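Local coordinates for alpha-fucosidase (Bifidobacterium bifidum, PDB 2EAB), which probably hydrolyses alpha-1,2-linked L-fucose, this chain being the catalytic part of a longer, probably membrane-anchored protein, at residues K356-G361 / R369-L374; N756-H761 / D767-N772. One frame throughout, in Å; residues are numbered along the deposited sequence.

Contact 1. Residues K356-G361 / R369-L374; sequences KAYQRG and RELETL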
ATOM      1  N   LYS A 356      -3.103 -16.881  19.289  1.00 10.56           N
ATOM      2  CA  LYS A 356      -2.273 -17.721  20.148  1.00 11.24           C
ATOM      3  C   LYS A 356      -2.412 -19.202  19.789  1.00 11.03           C
ATOM      4  O   LYS A 356      -1.413 -19.914  19.707  1.00 11.36           O
ATOM      5  CB  LYS A 356      -2.613 -17.484  21.620  1.00 11.72           C
ATOM      6  CG  LYS A 356      -1.566 -18.007  22.588  1.00 13.67           C
ATOM      7  CD  LYS A 356      -1.835 -17.507  23.999  1.00 16.94           C
ATOM      8  CE  LYS A 356      -0.743 -17.939  24.962  1.00 18.56           C
ATOM      9  NZ  LYS A 356      -0.976 -17.387  26.326  1.00 20.29           N
ATOM     10  N   ALA A 357      -3.645 -19.652  19.565  1.00 11.22           N
ATOM     11  CA  ALA A 357      -3.907 -21.041  19.179  1.00 11.17           C
ATOM     12  C   ALA A 357      -3.274 -21.363  17.823  1.00 11.11           C
ATOM     13  O   ALA A 357      -2.696 -22.432  17.636  1.00 11.42           O
ATOM     14  CB  ALA A 357      -5.403 -21.320  19.156  1.00 11.33           C
ATOM     15  N   TYR A 358      -3.379 -20.425  16.883  1.00 10.84           N
ATOM     16  CA  TYR A 358      -2.766 -20.580  15.567  1.00 10.79           C
ATOM     17  C   TYR A 358      -1.249 -20.732  15.707  1.00 11.11           C
ATOM     18  O   TYR A 358      -0.650 -21.609  15.087  1.00 11.40           O
ATOM     19  CB  TYR A 358      -3.113 -19.379  14.692  1.00 10.77           C
ATOM     20  CG  TYR A 358      -2.926 -19.572  13.202  1.00 10.16           C
ATOM     21  CD1 TYR A 358      -4.012 -19.879  12.379  1.00 10.44           C
ATOM     22  CD2 TYR A 358      -1.676 -19.406  12.607  1.00 10.38           C
ATOM     23  CE1 TYR A 358      -3.852 -20.030  11.003  1.00 10.34           C
ATOM     24  CE2 TYR A 358      -1.505 -19.562  11.237  1.00 10.16           C
ATOM     25  CZ  TYR A 358      -2.594 -19.874  10.443  1.00 10.32           C
ATOM     26  OH  TYR A 358      -2.410 -20.020   9.089  1.00 10.13           O
ATOM     27  N   GLN A 359      -0.643 -19.887  16.541  1.00 11.53           N
ATOM     28  CA  GLN A 359       0.802 -19.918  16.787  1.00 12.08           C
ATOM     29  C   GLN A 359       1.258 -21.221  17.444  1.00 12.93           C
ATOM     30  O   GLN A 359       2.327 -21.739  17.128  1.00 13.17           O
ATOM     31  CB  GLN A 359       1.231 -18.729  17.655  1.00 11.87           C
ATOM     32  CG  GLN A 359       1.161 -17.386  16.938  1.00 10.97           C
ATOM     33  CD  GLN A 359       1.323 -16.193  17.866  1.00 11.70           C
ATOM     34  OE1 GLN A 359       0.893 -16.217  19.022  1.00 12.06           O
ATOM     35  NE2 GLN A 359       1.923 -15.126  17.347  1.00 12.71           N
ATOM     36  N   ARG A 360       0.437 -21.735  18.357  1.00 13.69           N
ATOM     37  CA  ARG A 360       0.780 -22.938  19.119  1.00 15.17           C
ATOM     38  C   ARG A 360       0.431 -24.231  18.380  1.00 15.25           C
ATOM     39  O   ARG A 360       0.873 -25.315  18.773  1.00 15.67           O
ATOM     40  CB  ARG A 360       0.114 -22.903  20.497  1.00 15.15           C
ATOM     41  CG  ARG A 360       0.689 -21.838  21.425  1.00 16.73           C
ATOM     42  CD  ARG A 360      -0.062 -21.753  22.746  1.00 17.28           C
ATOM     43  NE  ARG A 360       0.058 -22.978  23.538  1.00 21.59           N
ATOM     44  CZ  ARG A 360       1.051 -23.239  24.385  1.00 22.91           C
ATOM     45  NH1 ARG A 360       2.035 -22.367  24.564  1.00 23.83           N
ATOM     46  NH2 ARG A 360       1.060 -24.384  25.055  1.00 23.86           N
ATOM     47  N   GLY A 361      -0.354 -24.109  17.314  1.00 15.23           N
ATOM     48  CA  GLY A 361      -0.761 -25.261  16.513  1.00 15.53           C
ATOM     49  C   GLY A 361      -1.937 -26.019  17.099  1.00 15.61           C
ATOM     50  O   GLY A 361      -2.139 -27.194  16.784  1.00 15.93           O
ATOM     51  N   ARG A 369      -9.007 -21.169   9.386  1.00  9.75           N
ATOM     52  CA  ARG A 369      -9.691 -20.436   8.327  1.00  9.84           C
ATOM     53  C   ARG A 369     -10.231 -19.099   8.827  1.00  9.74           C
ATOM     54  O   ARG A 369     -10.240 -18.120   8.079  1.00  9.38           O
ATOM     55  CB  ARG A 369     -10.798 -21.283   7.692  1.00 10.29           C
ATOM     56  CG  ARG A 369     -10.333 -22.623   7.101  1.00 11.23           C
ATOM     57  CD  ARG A 369      -9.210 -22.495   6.060  1.00 13.84           C
ATOM     58  NE  ARG A 369      -8.628 -23.809   5.773  1.00 17.36           N
ATOM     59  CZ  ARG A 369      -7.425 -24.226   6.172  1.00 17.33           C
ATOM     60  NH1 ARG A 369      -6.614 -23.436   6.865  1.00 16.27           N
ATOM     61  NH2 ARG A 369      -7.018 -25.446   5.859  1.00 18.83           N
ATOM     62  N   GLU A 370     -10.662 -19.045  10.087  1.00  9.44           N
ATOM     63  CA  GLU A 370     -11.083 -17.771  10.675  1.00  9.65           C
ATOM     64  C   GLU A 370      -9.950 -16.745  10.691  1.00  9.19           C
ATOM     65  O   GLU A 370     -10.139 -15.617  10.239  1.00  9.10           O
ATOM     66  CB  GLU A 370     -11.677 -17.941  12.077  1.00  9.60           C
ATOM     67  CG  GLU A 370     -12.103 -16.602  12.693  1.00 10.16           C
ATOM     68  CD  GLU A 370     -12.787 -16.722  14.044  1.00 10.39           C
ATOM     69  OE1 GLU A 370     -13.027 -17.857  14.510  1.00 11.91           O
ATOM     70  OE2 GLU A 370     -13.082 -15.666  14.642  1.00 11.24           O
ATOM     71  N   LEU A 371      -8.784 -17.132  11.200  1.00  8.93           N
ATOM     72  CA  LEU A 371      -7.666 -16.186  11.261  1.00  8.93           C
ATOM     73  C   LEU A 371      -7.197 -15.771   9.866  1.00  8.55           C
ATOM     74  O   LEU A 371      -6.954 -14.590   9.611  1.00  8.61           O
ATOM     75  CB  LEU A 371      -6.498 -16.729  12.092  1.00  9.19           C
ATOM     76  CG  LEU A 371      -5.410 -15.691  12.406  1.00  9.70           C
ATOM     77  CD1 LEU A 371      -5.960 -14.518  13.211  1.00 11.07           C
ATOM     78  CD2 LEU A 371      -4.227 -16.313  13.124  1.00 10.00           C
ATOM     79  N   GLU A 372      -7.099 -16.737   8.957  1.00  8.44           N
ATOM     80  CA  GLU A 372      -6.656 -16.457   7.593  1.00  8.27           C
ATOM     81  C   GLU A 372      -7.610 -15.504   6.869  1.00  8.29           C
ATOM     82  O   GLU A 372      -7.172 -14.531   6.242  1.00  8.59           O
ATOM     83  CB  GLU A 372      -6.464 -17.766   6.821  1.00  8.46           C
ATOM     84  CG  GLU A 372      -5.293 -18.586   7.359  1.00  8.72           C
ATOM     85  CD  GLU A 372      -5.386 -20.078   7.081  1.00  9.08           C
ATOM     86  OE1 GLU A 372      -6.235 -20.509   6.264  1.00 10.05           O
ATOM     87  OE2 GLU A 372      -4.588 -20.825   7.691  1.00  9.43           O
ATOM     88  N   THR A 373      -8.911 -15.760   6.970  1.00  8.14           N
ATOM     89  CA  THR A 373      -9.879 -14.876   6.322  1.00  8.53           C
ATOM     90  C   THR A 373     -10.025 -13.529   7.029  1.00  8.45           C
ATOM     91  O   THR A 373     -10.274 -12.518   6.376  1.00  8.35           O
ATOM     92  CB  THR A 373     -11.261 -15.542   6.110  1.00  8.47           C
ATOM     93  OG1 THR A 373     -11.809 -15.953   7.369  1.00  8.64           O
ATOM     94  CG2 THR A 373     -11.154 -16.738   5.171  1.00  9.21           C
ATOM     95  N   LEU A 374      -9.854 -13.501   8.350  1.00  8.52           N
ATOM     96  CA  LEU A 374      -9.873 -12.227   9.065  1.00  8.75           C
ATOM     97  C   LEU A 374      -8.718 -11.328   8.654  1.00  8.22           C
ATOM     98  O   LEU A 374      -8.923 -10.143   8.402  1.00  8.06           O
ATOM     99  CB  LEU A 374      -9.852 -12.428  10.580  1.00  9.66           C
ATOM    100  CG  LEU A 374     -11.163 -12.758  11.295  1.00 11.83           C
ATOM    101  CD1 LEU A 374     -10.895 -12.982  12.778  1.00 13.45           C
ATOM    102  CD2 LEU A 374     -12.222 -11.674  11.091  1.00 14.19           C
TER
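Tyr358 of helix 351-360 meets Leu371 and Glu372 of helix 365-386 with the face of its ring and with its hydroxyl, joining two successive helices of the family 95 catalytic domain, an (alpha/alpha)6 barrel in this family. Its CG lies anti to the backbone N (chi1 -162°), which extends the phenol toward the second helix. Over one ring face sits the CD2 methyl of Leu371, 3.9 Å from the centroid in a CH-pi contact and displaced toward the root of the ring, 3.5 Å from Tyr358 CG. Glu372 OE2 lies at the ring's edge, in its plane: Tyr358 OH donates to it at 2.7 Å, on its anti lone pair. The carboxylate stands nearly upright against the ring, their planes 86° apart. Glu372 OE1 turns back along its own helix to a salt bridge with Arg369 NH1 at 3.0 Å, though the hydrogen bond within it is weak. Tyr742 OH is also hydrogen-bonded to Glu372 OE2, and Trp809 NE1 to Glu372 OE1, while helix 738-751 covers Tyr358 through Glu746 and Leu749. A buried carboxylate thus has polar partners at both oxygens, a setting likely to keep it ionised and to fix its rotation.

Contact 2. Residues N756-H761 / D767-N772; sequences NLFDYH and DGNFGN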
ATOM      1  N   ASN A 756      -3.709  -7.377  17.595  1.00  7.91           N
ATOM      2  CA  ASN A 756      -4.702  -6.580  16.874  1.00  7.75           C
ATOM      3  C   ASN A 756      -4.646  -6.791  15.357  1.00  7.71           C
ATOM      4  O   ASN A 756      -5.242  -6.024  14.598  1.00  7.95           O
ATOM      5  CB  ASN A 756      -4.513  -5.094  17.195  1.00  7.66           C
ATOM      6  CG  ASN A 756      -3.142  -4.571  16.769  1.00  7.79           C
ATOM      7  OD1 ASN A 756      -2.311  -5.313  16.248  1.00  7.17           O
ATOM      8  ND2 ASN A 756      -2.902  -3.285  17.002  1.00  7.88           N
ATOM      9  N   LEU A 757      -3.907  -7.820  14.949  1.00  7.65           N
ATOM     10  CA  LEU A 757      -3.701  -8.196  13.547  1.00  7.63           C
ATOM     11  C   LEU A 757      -2.968  -7.158  12.697  1.00  7.47           C
ATOM     12  O   LEU A 757      -3.013  -7.209  11.463  1.00  7.38           O
ATOM     13  CB  LEU A 757      -5.002  -8.679  12.884  1.00  7.77           C
ATOM     14  CG  LEU A 757      -5.718  -9.823  13.612  1.00  8.24           C
ATOM     15  CD1 LEU A 757      -6.886 -10.333  12.786  1.00  8.76           C
ATOM     16  CD2 LEU A 757      -4.767 -10.967  13.970  1.00  9.28           C
ATOM     17  N   PHE A 758      -2.279  -6.226  13.353  1.00  7.54           N
ATOM     18  CA  PHE A 758      -1.313  -5.390  12.647  1.00  7.44           C
ATOM     19  C   PHE A 758      -0.102  -6.226  12.242  1.00  7.23           C
ATOM     20  O   PHE A 758       0.485  -6.947  13.055  1.00  7.50           O
ATOM     21  CB  PHE A 758      -0.832  -4.223  13.516  1.00  7.96           C
ATOM     22  CG  PHE A 758      -1.648  -2.953  13.393  1.00  8.97           C
ATOM     23  CD1 PHE A 758      -2.603  -2.773  12.380  1.00 10.87           C
ATOM     24  CD2 PHE A 758      -1.404  -1.900  14.272  1.00  9.23           C
ATOM     25  CE1 PHE A 758      -3.328  -1.573  12.279  1.00 11.41           C
ATOM     26  CE2 PHE A 758      -2.121  -0.704  14.184  1.00 11.23           C
ATOM     27  CZ  PHE A 758      -3.081  -0.536  13.181  1.00 10.84           C
ATOM     28  N   ASP A 759       0.270  -6.114  10.970  1.00  6.75           N
ATOM     29  CA  ASP A 759       1.502  -6.702  10.460  1.00  6.75           C
ATOM     30  C   ASP A 759       2.697  -6.038  11.117  1.00  6.83           C
ATOM     31  O   ASP A 759       2.691  -4.824  11.363  1.00  6.78           O
ATOM     32  CB  ASP A 759       1.573  -6.508   8.944  1.00  6.43           C
ATOM     33  CG  ASP A 759       2.908  -6.917   8.353  1.00  7.19           C
ATOM     34  OD1 ASP A 759       3.111  -8.114   8.090  1.00  7.44           O
ATOM     35  OD2 ASP A 759       3.761  -6.024   8.118  1.00  7.00           O
ATOM     36  N   TYR A 760       3.730  -6.832  11.372  1.00  6.71           N
ATOM     37  CA  TYR A 760       4.940  -6.276  11.936  1.00  7.35           C
ATOM     38  C   TYR A 760       6.218  -6.700  11.247  1.00  7.41           C
ATOM     39  O   TYR A 760       6.307  -7.776  10.651  1.00  7.58           O
ATOM     40  CB  TYR A 760       5.000  -6.459  13.456  1.00  7.72           C
ATOM     41  CG  TYR A 760       5.329  -7.830  14.019  1.00  8.15           C
ATOM     42  CD1 TYR A 760       6.651  -8.257  14.145  1.00  8.82           C
ATOM     43  CD2 TYR A 760       4.323  -8.662  14.513  1.00  8.46           C
ATOM     44  CE1 TYR A 760       6.961  -9.490  14.715  1.00  9.27           C
ATOM     45  CE2 TYR A 760       4.628  -9.895  15.094  1.00  8.72           C
ATOM     46  CZ  TYR A 760       5.946 -10.299  15.184  1.00  8.83           C
ATOM     47  OH  TYR A 760       6.277 -11.508  15.757  1.00  9.07           O
ATOM     48  N   HIS A 761       7.195  -5.806  11.355  1.00  7.57           N
ATOM     49  CA  HIS A 761       8.506  -5.945  10.747  1.00  7.97           C
ATOM     50  C   HIS A 761       9.574  -6.611  11.658  1.00  7.89           C
ATOM     51  O   HIS A 761      10.379  -7.370  11.138  1.00  8.06           O
ATOM     52  CB  HIS A 761       8.948  -4.572  10.203  1.00  8.10           C
ATOM     53  CG  HIS A 761      10.294  -4.556   9.549  1.00  8.10           C
ATOM     54  ND1 HIS A 761      11.469  -4.462  10.266  1.00  8.46           N
ATOM     55  CD2 HIS A 761      10.650  -4.560   8.242  1.00  8.22           C
ATOM     56  CE1 HIS A 761      12.490  -4.437   9.427  1.00  9.29           C
ATOM     57  NE2 HIS A 761      12.021  -4.492   8.194  1.00  9.75           N
ATOM     58  N   ASP A 767       2.375  -2.356   5.413  1.00  5.61           N
ATOM     59  CA  ASP A 767       2.643  -2.954   4.107  1.00  6.00           C
ATOM     60  C   ASP A 767       2.229  -4.422   4.035  1.00  5.98           C
ATOM     61  O   ASP A 767       1.462  -4.814   3.147  1.00  5.95           O
ATOM     62  CB  ASP A 767       4.103  -2.747   3.656  1.00  6.38           C
ATOM     63  CG  ASP A 767       5.133  -2.981   4.764  1.00  6.49           C
ATOM     64  OD1 ASP A 767       5.020  -3.937   5.557  1.00  6.69           O
ATOM     65  OD2 ASP A 767       6.103  -2.196   4.813  1.00  7.95           O
ATOM     66  N   GLY A 768       2.691  -5.221   4.996  1.00  6.24           N
ATOM     67  CA  GLY A 768       2.396  -6.653   5.019  1.00  6.42           C
ATOM     68  C   GLY A 768       0.930  -7.001   5.191  1.00  6.33           C
ATOM     69  O   GLY A 768       0.501  -8.068   4.757  1.00  6.34           O
ATOM     70  N   ASN A 769       0.154  -6.118   5.817  1.00  6.24           N
ATOM     71  CA  ASN A 769      -1.299  -6.306   5.874  1.00  6.41           C
ATOM     72  C   ASN A 769      -1.892  -6.267   4.468  1.00  6.29           C
ATOM     73  O   ASN A 769      -2.684  -7.137   4.075  1.00  6.35           O
ATOM     74  CB  ASN A 769      -1.973  -5.237   6.740  1.00  6.48           C
ATOM     75  CG  ASN A 769      -1.831  -5.499   8.226  1.00  6.36           C
ATOM     76  OD1 ASN A 769      -1.164  -4.745   8.935  1.00  6.55           O
ATOM     77  ND2 ASN A 769      -2.464  -6.567   8.711  1.00  7.04           N
ATOM     78  N   PHE A 770      -1.491  -5.256   3.705  1.00  6.50           N
ATOM     79  CA  PHE A 770      -1.946  -5.122   2.330  1.00  6.42           C
ATOM     80  C   PHE A 770      -1.369  -6.219   1.432  1.00  6.30           C
ATOM     81  O   PHE A 770      -2.054  -6.722   0.533  1.00  6.11           O
ATOM     82  CB  PHE A 770      -1.604  -3.728   1.802  1.00  6.62           C
ATOM     83  CG  PHE A 770      -2.257  -2.600   2.566  1.00  6.24           C
ATOM     84  CD1 PHE A 770      -3.632  -2.585   2.783  1.00  7.32           C
ATOM     85  CD2 PHE A 770      -1.496  -1.539   3.046  1.00  6.78           C
ATOM     86  CE1 PHE A 770      -4.236  -1.541   3.464  1.00  7.55           C
ATOM     87  CE2 PHE A 770      -2.096  -0.481   3.715  1.00  7.42           C
ATOM     88  CZ  PHE A 770      -3.465  -0.486   3.937  1.00  7.71           C
ATOM     89  N   GLY A 771      -0.126  -6.608   1.699  1.00  6.25           N
ATOM     90  CA  GLY A 771       0.523  -7.685   0.956  1.00  6.52           C
ATOM     91  C   GLY A 771      -0.173  -9.020   1.136  1.00  6.42           C
ATOM     92  O   GLY A 771      -0.276  -9.807   0.196  1.00  6.29           O
ATOM     93  N   ASN A 772      -0.665  -9.272   2.344  1.00  6.19           N
ATOM     94  CA  ASN A 772      -1.421 -10.490   2.623  1.00  6.47           C
ATOM     95  C   ASN A 772      -2.688 -10.564   1.764  1.00  6.35           C
ATOM     96  O   ASN A 772      -2.932 -11.562   1.078  1.00  6.48           O
ATOM     97  CB  ASN A 772      -1.755 -10.583   4.117  1.00  6.81           C
ATOM     98  CG  ASN A 772      -2.577 -11.801   4.448  1.00  7.16           C
ATOM     99  OD1 ASN A 772      -3.777 -11.835   4.178  1.00  7.68           O
ATOM    100  ND2 ASN A 772      -1.937 -12.811   5.027  1.00  7.77           N
TER
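Asn769, on the first turn of helix 767-780, holds the loop 756-761 by hydrogen bonds from both ends of its amide. Its ND2 donates to Leu757 O at 2.9 Å, in the carbonyl plane and close to the plane of the amide itself. In return, Asp759 N donates to Asn769 OD1 at 2.8 Å in a nearly straight bond (169°), approaching tilted from the carbonyl plane. Asn769 CG lies anti to its carbonyl carbon (chi1 -78°), which swings the amide from the helix flank onto the loop. A leucine here would probably leave Leu757 O and Asp759 N of this buried loop without these mates and let the loop shift. Within the loop, Asn756 OD1 accepts from Phe758 N at 3.0 Å, closing an Asx turn.

The closest carbon packing is made by Asp759, whose CG rests 3.4 Å from Gly768 CA; the carboxylate occupies the place that a side chain on Gly768 would need. Among the carboxylates, Asp759 OD2 comes within 3.5 Å of Asp767 OD1, while Asp759 OD1 accepts from Gln748 NE2. The side chain of Asp767 lies about 3 Å from a bound 1,2-ethanediol, probably taken up from the crystallisation liquor. The arrangement is a side-chain amide bridging the C=O and N-H that flank one loop residue, here fixing a connection between helices of the family 95 catalytic domain next to a 1,2-ethanediol that may mark a pocket.

Overall arrangement
Both contacts are buried within the family 95 catalytic domain, but the centre of contact 1 lies about 24 Å, and that of contact 2 about 10 Å, from the centre of the chain. They abut: Leu371 CD1 packs on Leu757 CD2 at 3.8 Å. Helix 365-386, half of contact 1, is also packed on by Leu757 and Phe770 of contact 2, and helix 738-751 touches Tyr358 and Glu372 in one and Asp759 and Asn772 in the other. Their chemistry differs with their place. Toward the periphery, helix meets helix through side chains alone, a tyrosine joining apolar and charged partners; nearer the centre, where a loop meets a helix start, side chains bond mainly to backbone groups.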